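Side-chain contacts in methyltransferase (Pyrococcus horikoshii, PDB 1IXK), which probably methylates cytidine in RNA at carbon 5, with S-adenosyl-L-methionine as methyl donor: residues 29-34 and 274-279; 62-65 and 69-72; 295-298 and 303-306. All blocks are in the same frame, centred on the assembly; numbering follows the deposited sequence.

Contact 1 (29-34 and 274-279); sequences GERAIR and YGEPAL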
ATOM      1  N   GLY A  29       5.467  23.590  -1.821  1.00 22.39           N
ATOM      2  CA  GLY A  29       5.571  24.929  -1.263  1.00 23.07           C
ATOM      3  C   GLY A  29       5.582  24.908   0.254  1.00 24.17           C
ATOM      4  O   GLY A  29       6.160  24.005   0.857  1.00 23.33           O
ATOM      5  N   GLU A  30       4.933  25.890   0.876  1.00 26.07           N
ATOM      6  CA  GLU A  30       4.889  25.972   2.337  1.00 28.45           C
ATOM      7  C   GLU A  30       4.298  24.735   3.015  1.00 26.74           C
ATOM      8  O   GLU A  30       4.597  24.459   4.175  1.00 25.38           O
ATOM      9  CB  GLU A  30       4.117  27.220   2.788  1.00 32.62           C
ATOM     10  CG  GLU A  30       2.717  27.364   2.199  1.00 39.30           C
ATOM     11  CD  GLU A  30       2.710  28.046   0.840  1.00 43.35           C
ATOM     12  OE1 GLU A  30       3.310  27.504  -0.116  1.00 45.59           O
ATOM     13  OE2 GLU A  30       2.097  29.131   0.728  1.00 45.62           O
ATOM     14  N   ARG A  31       3.466  23.987   2.297  1.00 25.43           N
ATOM     15  CA  ARG A  31       2.869  22.781   2.865  1.00 23.89           C
ATOM     16  C   ARG A  31       3.965  21.753   3.161  1.00 23.21           C
ATOM     17  O   ARG A  31       3.780  20.845   3.973  1.00 22.02           O
ATOM     18  CB  ARG A  31       1.843  22.181   1.895  1.00 23.33           C
ATOM     19  CG  ARG A  31       1.128  20.949   2.443  1.00 22.99           C
ATOM     20  CD  ARG A  31       0.232  20.300   1.402  1.00 23.21           C
ATOM     21  NE  ARG A  31      -0.434  19.114   1.932  1.00 23.01           N
ATOM     22  CZ  ARG A  31      -1.291  18.360   1.247  1.00 23.03           C
ATOM     23  NH1 ARG A  31      -1.589  18.665  -0.007  1.00 22.09           N
ATOM     24  NH2 ARG A  31      -1.853  17.303   1.820  1.00 19.50           N
ATOM     25  N   ALA A  32       5.109  21.912   2.504  1.00 21.72           N
ATOM     26  CA  ALA A  32       6.230  21.002   2.698  1.00 21.93           C
ATOM     27  C   ALA A  32       6.545  20.802   4.181  1.00 21.83           C
ATOM     28  O   ALA A  32       6.725  19.675   4.636  1.00 20.36           O
ATOM     29  CB  ALA A  32       7.460  21.529   1.963  1.00 23.69           C
ATOM     30  N   ILE A  33       6.607  21.895   4.933  1.00 21.72           N
ATOM     31  CA  ILE A  33       6.905  21.813   6.356  1.00 23.38           C
ATOM     32  C   ILE A  33       5.813  21.061   7.121  1.00 21.71           C
ATOM     33  O   ILE A  33       6.109  20.268   8.010  1.00 22.16           O
ATOM     34  CB  ILE A  33       7.083  23.231   6.972  1.00 26.03           C
ATOM     35  CG1 ILE A  33       7.398  23.120   8.466  1.00 27.32           C
ATOM     36  CG2 ILE A  33       5.829  24.056   6.763  1.00 27.05           C
ATOM     37  CD1 ILE A  33       8.700  22.413   8.763  1.00 29.07           C
ATOM     38  N   ARG A  34       4.556  21.304   6.764  1.00 20.93           N
ATOM     39  CA  ARG A  34       3.438  20.645   7.432  1.00 21.83           C
ATOM     40  C   ARG A  34       3.441  19.132   7.199  1.00 21.40           C
ATOM     41  O   ARG A  34       3.075  18.357   8.083  1.00 21.32           O
ATOM     42  CB  ARG A  34       2.112  21.259   6.967  1.00 23.34           C
ATOM     43  CG  ARG A  34       2.014  22.762   7.249  1.00 26.06           C
ATOM     44  CD  ARG A  34       0.573  23.253   7.313  1.00 28.15           C
ATOM     45  NE  ARG A  34      -0.094  23.286   6.014  1.00 30.08           N
ATOM     46  CZ  ARG A  34       0.208  24.131   5.031  1.00 31.33           C
ATOM     47  NH1 ARG A  34       1.174  25.024   5.189  1.00 31.25           N
ATOM     48  NH2 ARG A  34      -0.467  24.089   3.890  1.00 31.64           N
ATOM     49  N   TYR A 274     -10.376   7.719  -3.072  1.00 18.38           N
ATOM     50  CA  TYR A 274      -9.767   8.415  -1.943  1.00 19.45           C
ATOM     51  C   TYR A 274      -8.374   8.991  -2.105  1.00 20.62           C
ATOM     52  O   TYR A 274      -7.570   8.509  -2.907  1.00 21.16           O
ATOM     53  CB  TYR A 274      -9.807   7.503  -0.718  1.00 19.24           C
ATOM     54  CG  TYR A 274     -11.193   6.965  -0.461  1.00 18.00           C
ATOM     55  CD1 TYR A 274     -11.614   5.764  -1.030  1.00 18.13           C
ATOM     56  CD2 TYR A 274     -12.106   7.689   0.306  1.00 20.20           C
ATOM     57  CE1 TYR A 274     -12.918   5.295  -0.845  1.00 19.83           C
ATOM     58  CE2 TYR A 274     -13.404   7.236   0.495  1.00 20.45           C
ATOM     59  CZ  TYR A 274     -13.804   6.041  -0.081  1.00 21.54           C
ATOM     60  OH  TYR A 274     -15.097   5.607   0.098  1.00 23.70           O
ATOM     61  N   GLY A 275      -8.107  10.029  -1.316  1.00 19.10           N
ATOM     62  CA  GLY A 275      -6.821  10.696  -1.346  1.00 18.67           C
ATOM     63  C   GLY A 275      -6.871  11.930  -2.220  1.00 19.73           C
ATOM     64  O   GLY A 275      -7.942  12.362  -2.654  1.00 19.48           O
ATOM     65  N   GLU A 276      -5.708  12.515  -2.468  1.00 17.99           N
ATOM     66  CA  GLU A 276      -5.619  13.695  -3.307  1.00 17.33           C
ATOM     67  C   GLU A 276      -5.121  13.253  -4.680  1.00 17.29           C
ATOM     68  O   GLU A 276      -4.557  12.171  -4.828  1.00 14.11           O
ATOM     69  CB  GLU A 276      -4.659  14.709  -2.681  1.00 19.55           C
ATOM     70  CG  GLU A 276      -5.215  15.370  -1.425  1.00 21.84           C
ATOM     71  CD  GLU A 276      -4.204  16.241  -0.717  1.00 24.04           C
ATOM     72  OE1 GLU A 276      -3.555  17.068  -1.391  1.00 24.33           O
ATOM     73  OE2 GLU A 276      -4.063  16.108   0.519  1.00 24.59           O
ATOM     74  N   PRO A 277      -5.340  14.079  -5.708  1.00 18.47           N
ATOM     75  CA  PRO A 277      -4.894  13.727  -7.059  1.00 18.68           C
ATOM     76  C   PRO A 277      -3.378  13.606  -7.091  1.00 16.84           C
ATOM     77  O   PRO A 277      -2.685  14.348  -6.394  1.00 18.56           O
ATOM     78  CB  PRO A 277      -5.378  14.907  -7.903  1.00 18.99           C
ATOM     79  CG  PRO A 277      -6.530  15.457  -7.113  1.00 20.76           C
ATOM     80  CD  PRO A 277      -6.039  15.377  -5.706  1.00 20.04           C
ATOM     81  N   ALA A 278      -2.863  12.674  -7.889  1.00 13.32           N
ATOM     82  CA  ALA A 278      -1.423  12.508  -8.010  1.00 13.47           C
ATOM     83  C   ALA A 278      -0.897  13.772  -8.680  1.00 14.24           C
ATOM     84  O   ALA A 278      -1.672  14.550  -9.237  1.00 12.93           O
ATOM     85  CB  ALA A 278      -1.090  11.277  -8.858  1.00 13.79           C
ATOM     86  N   LEU A 279       0.414  13.977  -8.629  1.00 12.66           N
ATOM     87  CA  LEU A 279       1.031  15.165  -9.210  1.00 13.60           C
ATOM     88  C   LEU A 279       1.202  15.060 -10.725  1.00 13.28           C
ATOM     89  O   LEU A 279       1.746  14.075 -11.217  1.00 14.04           O
ATOM     90  CB  LEU A 279       2.393  15.396  -8.548  1.00 13.68           C
ATOM     91  CG  LEU A 279       2.387  15.518  -7.021  1.00 15.17           C
ATOM     92  CD1 LEU A 279       3.820  15.486  -6.494  1.00 15.81           C
ATOM     93  CD2 LEU A 279       1.688  16.799  -6.607  1.00 16.85           C
TER
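Arg31 and Glu276 reach for each other across a wide backbone gap, their CA atoms 13.9 Å apart although no other pair between 29-34 and 274-279 comes nearer. The two side chains close it with an end-on, bidentate salt bridge that ties the N-terminal helical region to the edge of the Rossmann-like methyltransferase sheet: Arg31 comes from the N-terminal region, Glu276 from the short strand 276-277. Each carboxylate oxygen takes one guanidinium nitrogen. Arg31 NH1 donates to Glu276 OE1 at 2.9 Å, almost straight at 175°, and Arg31 NH2 donates to Glu276 OE2 at 2.8 Å, a little more bent. Both oxygens use their syn lone pairs, and the two flat groups are nearly coplanar, 12° apart, so the pair docks edge against edge. The reach comes from Arg31, whose CG stands anti to the backbone N (chi1 -177°) and whose chain runs on fully extended to NE; Glu276 comes from the opposite direction, also extended beyond CG. With two bonds holding it, the carboxylate is fixed against rotation about its last torsion. NE, which the end-on grip leaves aside, forms a salt bridge with Asp300, and Tyr298 makes a cation-pi contact with Arg31. Two acidic groups thus share one guanidinium, which would probably favour its charged form. On the helix side a second arginine packs against the same residue: Arg31 CA lies 3.4 Å above one face of the Arg34 guanidinium, offset toward its rim.

Contact 2 (62-65 and 69-72); sequences RLNK and QFKR
The ring of Phe70, on strand 69-73, reaches back to Leu63 and Asn64 of helix 56-65, where a short connection brings Asn64 CA and Gln69 CA to within 5.9 Å. The strand is an outermost one in the antiparallel four-stranded sheet of the N-terminal region, and the helix packs beside it. The apolar part of the contact is made by Leu63, whose CB meets Phe70 CE1 at 3.7 Å; the two side chains run at about a right angle, and CB rather than a methyl makes the closest approach. Phe47 and Phe80 meet the same ring edge-to-face. The amide of Asn64 supplies the second kind of contact, with ND2 3.3 Å from Phe70 CZ and the amide and ring planes only 19° apart. Asn64 CG sits beside the backbone N (chi1 -83°), which turns the amide back toward the strand. The hydrogen bonds are of a third kind. Asn64 ND2 binds the carbonyl of Phe68 in the connection and also donates to a water at 3.0 Å; that water accepts from Phe70 N at 2.9 Å and lies over the centre of one ring face. One amide nitrogen therefore joins the helix to both the connecting turn and the strand, its two hydrogen bonds fixing which way the amide is flipped, while its direct contact with the strand segment stays a non-bonded one against carbon.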
ATOM      1  N   ARG A  62     -18.705  -6.611  19.511  1.00 23.49           N
ATOM      2  CA  ARG A  62     -17.886  -7.315  20.489  1.00 24.08           C
ATOM      3  C   ARG A  62     -16.789  -6.437  21.085  1.00 24.06           C
ATOM      4  O   ARG A  62     -16.572  -6.445  22.297  1.00 22.32           O
ATOM      5  CB  ARG A  62     -17.254  -8.557  19.860  1.00 26.14           C
ATOM      6  CG  ARG A  62     -18.235  -9.684  19.592  1.00 29.95           C
ATOM      7  CD  ARG A  62     -17.545 -10.897  18.971  1.00 31.98           C
ATOM      8  NE  ARG A  62     -16.370 -11.322  19.731  1.00 32.72           N
ATOM      9  CZ  ARG A  62     -15.790 -12.512  19.604  1.00 33.44           C
ATOM     10  NH1 ARG A  62     -16.279 -13.402  18.747  1.00 33.30           N
ATOM     11  NH2 ARG A  62     -14.720 -12.815  20.329  1.00 31.34           N
ATOM     12  N   LEU A  63     -16.088  -5.689  20.236  1.00 21.61           N
ATOM     13  CA  LEU A  63     -15.016  -4.816  20.705  1.00 20.90           C
ATOM     14  C   LEU A  63     -15.539  -3.625  21.502  1.00 21.68           C
ATOM     15  O   LEU A  63     -14.965  -3.254  22.523  1.00 20.99           O
ATOM     16  CB  LEU A  63     -14.166  -4.321  19.523  1.00 17.99           C
ATOM     17  CG  LEU A  63     -13.214  -5.365  18.925  1.00 19.04           C
ATOM     18  CD1 LEU A  63     -12.286  -4.709  17.899  1.00 17.46           C
ATOM     19  CD2 LEU A  63     -12.381  -5.984  20.044  1.00 18.41           C
ATOM     20  N   ASN A  64     -16.622  -3.021  21.025  1.00 23.58           N
ATOM     21  CA  ASN A  64     -17.215  -1.879  21.707  1.00 25.91           C
ATOM     22  C   ASN A  64     -17.622  -2.297  23.118  1.00 27.58           C
ATOM     23  O   ASN A  64     -17.438  -1.549  24.076  1.00 26.86           O
ATOM     24  CB  ASN A  64     -18.450  -1.384  20.947  1.00 26.58           C
ATOM     25  CG  ASN A  64     -18.108  -0.456  19.791  1.00 28.33           C
ATOM     26  OD1 ASN A  64     -18.965  -0.152  18.962  1.00 28.74           O
ATOM     27  ND2 ASN A  64     -16.861   0.007  19.735  1.00 26.97           N
ATOM     28  N   LYS A  65     -18.170  -3.501  23.237  1.00 28.50           N
ATOM     29  CA  LYS A  65     -18.609  -4.018  24.529  1.00 31.15           C
ATOM     30  C   LYS A  65     -17.447  -4.115  25.520  1.00 31.11           C
ATOM     31  O   LYS A  65     -17.644  -3.999  26.731  1.00 31.08           O
ATOM     32  CB  LYS A  65     -19.235  -5.401  24.358  1.00 32.37           C
ATOM     33  CG  LYS A  65     -19.913  -5.927  25.610  1.00 36.54           C
ATOM     34  CD  LYS A  65     -19.632  -7.409  25.817  1.00 39.66           C
ATOM     35  CE  LYS A  65     -18.159  -7.648  26.137  1.00 40.46           C
ATOM     36  NZ  LYS A  65     -17.859  -9.089  26.381  1.00 42.03           N
ATOM     37  N   GLN A  69     -12.980   1.810  21.239  1.00 19.93           N
ATOM     38  CA  GLN A  69     -13.717   2.738  20.389  1.00 19.78           C
ATOM     39  C   GLN A  69     -12.827   2.973  19.174  1.00 19.48           C
ATOM     40  O   GLN A  69     -11.601   2.946  19.281  1.00 18.34           O
ATOM     41  CB  GLN A  69     -14.008   4.047  21.127  1.00 21.86           C
ATOM     42  CG  GLN A  69     -14.827   3.844  22.398  1.00 26.27           C
ATOM     43  CD  GLN A  69     -15.201   5.148  23.081  1.00 28.73           C
ATOM     44  OE1 GLN A  69     -14.369   6.039  23.241  1.00 31.57           O
ATOM     45  NE2 GLN A  69     -16.456   5.257  23.501  1.00 30.63           N
ATOM     46  N   PHE A  70     -13.438   3.187  18.016  1.00 19.48           N
ATOM     47  CA  PHE A  70     -12.666   3.368  16.794  1.00 20.30           C
ATOM     48  C   PHE A  70     -13.451   4.063  15.694  1.00 20.27           C
ATOM     49  O   PHE A  70     -14.679   4.123  15.742  1.00 20.89           O
ATOM     50  CB  PHE A  70     -12.197   2.001  16.291  1.00 18.87           C
ATOM     51  CG  PHE A  70     -13.160   0.883  16.593  1.00 19.74           C
ATOM     52  CD1 PHE A  70     -13.033   0.135  17.762  1.00 19.98           C
ATOM     53  CD2 PHE A  70     -14.223   0.609  15.736  1.00 20.95           C
ATOM     54  CE1 PHE A  70     -13.951  -0.870  18.076  1.00 19.88           C
ATOM     55  CE2 PHE A  70     -15.151  -0.396  16.041  1.00 20.85           C
ATOM     56  CZ  PHE A  70     -15.011  -1.135  17.215  1.00 21.00           C
ATOM     57  N   LYS A  71     -12.727   4.574  14.701  1.00 19.90           N
ATOM     58  CA  LYS A  71     -13.335   5.263  13.564  1.00 21.37           C
ATOM     59  C   LYS A  71     -13.047   4.465  12.296  1.00 19.79           C
ATOM     60  O   LYS A  71     -12.037   3.776  12.201  1.00 15.95           O
ATOM     61  CB  LYS A  71     -12.747   6.663  13.398  1.00 24.70           C
ATOM     62  CG  LYS A  71     -12.873   7.562  14.605  1.00 31.61           C
ATOM     63  CD  LYS A  71     -12.186   8.892  14.340  1.00 35.76           C
ATOM     64  CE  LYS A  71     -10.717   8.687  13.974  1.00 38.10           C
ATOM     65  NZ  LYS A  71     -10.020   9.971  13.681  1.00 40.04           N
ATOM     66  N   ARG A  72     -13.930   4.578  11.316  1.00 19.47           N
ATOM     67  CA  ARG A  72     -13.754   3.849  10.067  1.00 21.39           C
ATOM     68  C   ARG A  72     -12.619   4.396   9.212  1.00 18.96           C
ATOM     69  O   ARG A  72     -12.323   5.589   9.239  1.00 17.78           O
ATOM     70  CB  ARG A  72     -15.047   3.898   9.252  1.00 21.95           C
ATOM     71  CG  ARG A  72     -15.813   2.588   9.202  1.00 26.99           C
ATOM     72  CD  ARG A  72     -15.051   1.516   8.428  1.00 29.25           C
ATOM     73  NE  ARG A  72     -14.699   1.957   7.078  1.00 31.95           N
ATOM     74  CZ  ARG A  72     -15.580   2.312   6.144  1.00 33.15           C
ATOM     75  NH1 ARG A  72     -16.882   2.280   6.404  1.00 34.38           N
ATOM     76  NH2 ARG A  72     -15.157   2.697   4.947  1.00 30.96           N
TER
HETATM   77  O   HOH W   1     -16.292   2.556  18.178  1.00 26.05           O

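Contact 3 (295-298 and 303-306); sequences RRLY and ETSG
Leu297 packs its CB against the hydroxyl oxygen of Thr304, 3.5 Å from OG1, where the chain turns back after strand 295-297 to enter strand 307-314. These two strands are antiparallel neighbours in the methyltransferase sheet, and the contact lies at the mouth of the hairpin-like connection between them. Leu297 and Thr304 cross at about a right angle, and CD1 of the leucine also comes to 4.0 Å from Thr304 OG1. The hydroxyl is placed there by a first torsion of 64°, which sets OG1 between the backbone N and the carbonyl carbon. From this position it donates to Ser305 O at 2.9 Å, approaching 19° off the carbonyl plane, so that a buried hydroxyl facing hydrocarbon is satisfied within its own loop. Tyr298 contributes chiefly through its backbone: its side chain leaves in the other direction, where OH bonds to Trp28 NE1 and the ring packs against Trp28, while its backbone N is held by His302 ND1. Tyr298 C passes 4.3 Å from Thr304 O. Farther along, Gly306 CA offers a C-H to Leu297 O at 3.6 Å, with 139° at the hydrogen. Also in this loop, the Ser305 side chain comes to about 5 Å from that of Cys247, the predicted nucleophile, which is disulfide-bonded to Cys197 in this crystal. No conventional hydrogen bond links 295-298 to 303-306; van der Waals packing and a CA-H...O contact join them, while the Thr304 hydroxyl spends its hydrogen bond inside its own segment.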
ATOM      1  N   ARG A 295      -3.696   8.399  -7.001  1.00 10.85           N
ATOM      2  CA  ARG A 295      -3.929   9.143  -5.765  1.00  9.38           C
ATOM      3  C   ARG A 295      -2.741   9.149  -4.816  1.00  8.70           C
ATOM      4  O   ARG A 295      -1.858   8.304  -4.899  1.00  8.00           O
ATOM      5  CB  ARG A 295      -5.121   8.544  -5.007  1.00 13.89           C
ATOM      6  CG  ARG A 295      -6.293   8.131  -5.882  1.00 14.89           C
ATOM      7  CD  ARG A 295      -6.802   9.288  -6.711  1.00 19.22           C
ATOM      8  NE  ARG A 295      -7.416  10.334  -5.902  1.00 18.97           N
ATOM      9  CZ  ARG A 295      -7.859  11.486  -6.396  1.00 20.10           C
ATOM     10  NH1 ARG A 295      -7.749  11.734  -7.691  1.00 19.40           N
ATOM     11  NH2 ARG A 295      -8.410  12.391  -5.599  1.00 19.84           N
ATOM     12  N   ARG A 296      -2.746  10.115  -3.909  1.00  8.97           N
ATOM     13  CA  ARG A 296      -1.712  10.246  -2.892  1.00 10.62           C
ATOM     14  C   ARG A 296      -2.364  10.525  -1.546  1.00 13.78           C
ATOM     15  O   ARG A 296      -3.361  11.252  -1.462  1.00 11.89           O
ATOM     16  CB  ARG A 296      -0.770  11.411  -3.209  1.00 13.07           C
ATOM     17  CG  ARG A 296       0.388  11.072  -4.132  1.00 12.49           C
ATOM     18  CD  ARG A 296       1.219  12.321  -4.398  1.00 17.42           C
ATOM     19  NE  ARG A 296       2.409  12.048  -5.198  1.00 14.68           N
ATOM     20  CZ  ARG A 296       3.648  12.071  -4.722  1.00 18.41           C
ATOM     21  NH1 ARG A 296       3.863  12.352  -3.442  1.00 16.93           N
ATOM     22  NH2 ARG A 296       4.676  11.833  -5.528  1.00 16.15           N
ATOM     23  N   LEU A 297      -1.792   9.942  -0.498  1.00 13.06           N
ATOM     24  CA  LEU A 297      -2.262  10.165   0.860  1.00 14.67           C
ATOM     25  C   LEU A 297      -1.115  10.910   1.525  1.00 16.95           C
ATOM     26  O   LEU A 297       0.054  10.559   1.340  1.00 15.96           O
ATOM     27  CB  LEU A 297      -2.519   8.843   1.589  1.00 14.56           C
ATOM     28  CG  LEU A 297      -3.683   7.984   1.094  1.00 14.36           C
ATOM     29  CD1 LEU A 297      -3.762   6.714   1.936  1.00 15.33           C
ATOM     30  CD2 LEU A 297      -4.988   8.771   1.183  1.00 15.55           C
ATOM     31  N   TYR A 298      -1.449  11.946   2.283  1.00 18.96           N
ATOM     32  CA  TYR A 298      -0.445  12.760   2.961  1.00 21.34           C
ATOM     33  C   TYR A 298      -0.607  12.681   4.472  1.00 22.58           C
ATOM     34  O   TYR A 298      -1.724  12.702   4.989  1.00 22.80           O
ATOM     35  CB  TYR A 298      -0.571  14.210   2.502  1.00 20.90           C
ATOM     36  CG  TYR A 298      -0.166  14.431   1.065  1.00 22.14           C
ATOM     37  CD1 TYR A 298       1.181  14.437   0.697  1.00 22.00           C
ATOM     38  CD2 TYR A 298      -1.125  14.646   0.073  1.00 20.95           C
ATOM     39  CE1 TYR A 298       1.564  14.657  -0.616  1.00 21.41           C
ATOM     40  CE2 TYR A 298      -0.751  14.866  -1.250  1.00 21.90           C
ATOM     41  CZ  TYR A 298       0.597  14.874  -1.586  1.00 21.97           C
ATOM     42  OH  TYR A 298       0.982  15.117  -2.883  1.00 19.25           O
ATOM     43  N   GLU A 303      -3.501  11.209   8.152  1.00 29.50           N
ATOM     44  CA  GLU A 303      -2.996  10.467   9.304  1.00 31.24           C
ATOM     45  C   GLU A 303      -2.405   9.115   8.909  1.00 30.06           C
ATOM     46  O   GLU A 303      -2.605   8.117   9.597  1.00 30.76           O
ATOM     47  CB  GLU A 303      -4.112  10.257  10.330  1.00 34.04           C
ATOM     48  CG  GLU A 303      -4.686  11.549  10.892  1.00 38.95           C
ATOM     49  CD  GLU A 303      -5.620  11.318  12.070  1.00 42.19           C
ATOM     50  OE1 GLU A 303      -6.145  12.315  12.609  1.00 43.97           O
ATOM     51  OE2 GLU A 303      -5.824  10.146  12.458  1.00 43.29           O
ATOM     52  N   THR A 304      -1.686   9.090   7.793  1.00 27.78           N
ATOM     53  CA  THR A 304      -1.045   7.875   7.303  1.00 26.62           C
ATOM     54  C   THR A 304       0.355   8.297   6.889  1.00 25.11           C
ATOM     55  O   THR A 304       0.709   9.465   7.008  1.00 22.90           O
ATOM     56  CB  THR A 304      -1.750   7.319   6.042  1.00 27.88           C
ATOM     57  OG1 THR A 304      -1.629   8.271   4.976  1.00 28.45           O
ATOM     58  CG2 THR A 304      -3.226   7.060   6.310  1.00 27.81           C
ATOM     59  N   SER A 305       1.153   7.352   6.409  1.00 24.72           N
ATOM     60  CA  SER A 305       2.493   7.683   5.943  1.00 26.66           C
ATOM     61  C   SER A 305       2.265   8.272   4.554  1.00 24.77           C
ATOM     62  O   SER A 305       1.142   8.246   4.056  1.00 25.23           O
ATOM     63  CB  SER A 305       3.347   6.419   5.810  1.00 29.59           C
ATOM     64  OG  SER A 305       3.385   5.680   7.019  1.00 33.82           O
ATOM     65  N   GLY A 306       3.310   8.815   3.936  1.00 23.54           N
ATOM     66  CA  GLY A 306       3.159   9.336   2.587  1.00 21.44           C
ATOM     67  C   GLY A 306       2.800   8.109   1.770  1.00 18.87           C
ATOM     68  O   GLY A 306       3.452   7.080   1.904  1.00 18.69           O
TER

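Contacts 1 and 3 share one end of the methyltransferase sheet: strands 276-277 and 295-297 are antiparallel neighbours, Glu276 N lies 2.8 Å from Arg296 O, and their centres are about 9 Å apart. Contact 1 is a surface contact carried by one bidentate salt bridge, joining sequence-distant family regions; contact 3 is buried and depends on close packing between chain-adjacent pieces. Tyr298 of contact 3 also touches the bridge of contact 1, Arg31 NH2 lying 3.3 Å from Tyr298 CD2. Contact 2 stands apart, its centre about 31 Å from that of contact 1. It is partly buried, between helix 56-65 and the outermost strand 69-73 of the N-terminal sheet, mixing aromatic packing with a water-mediated link.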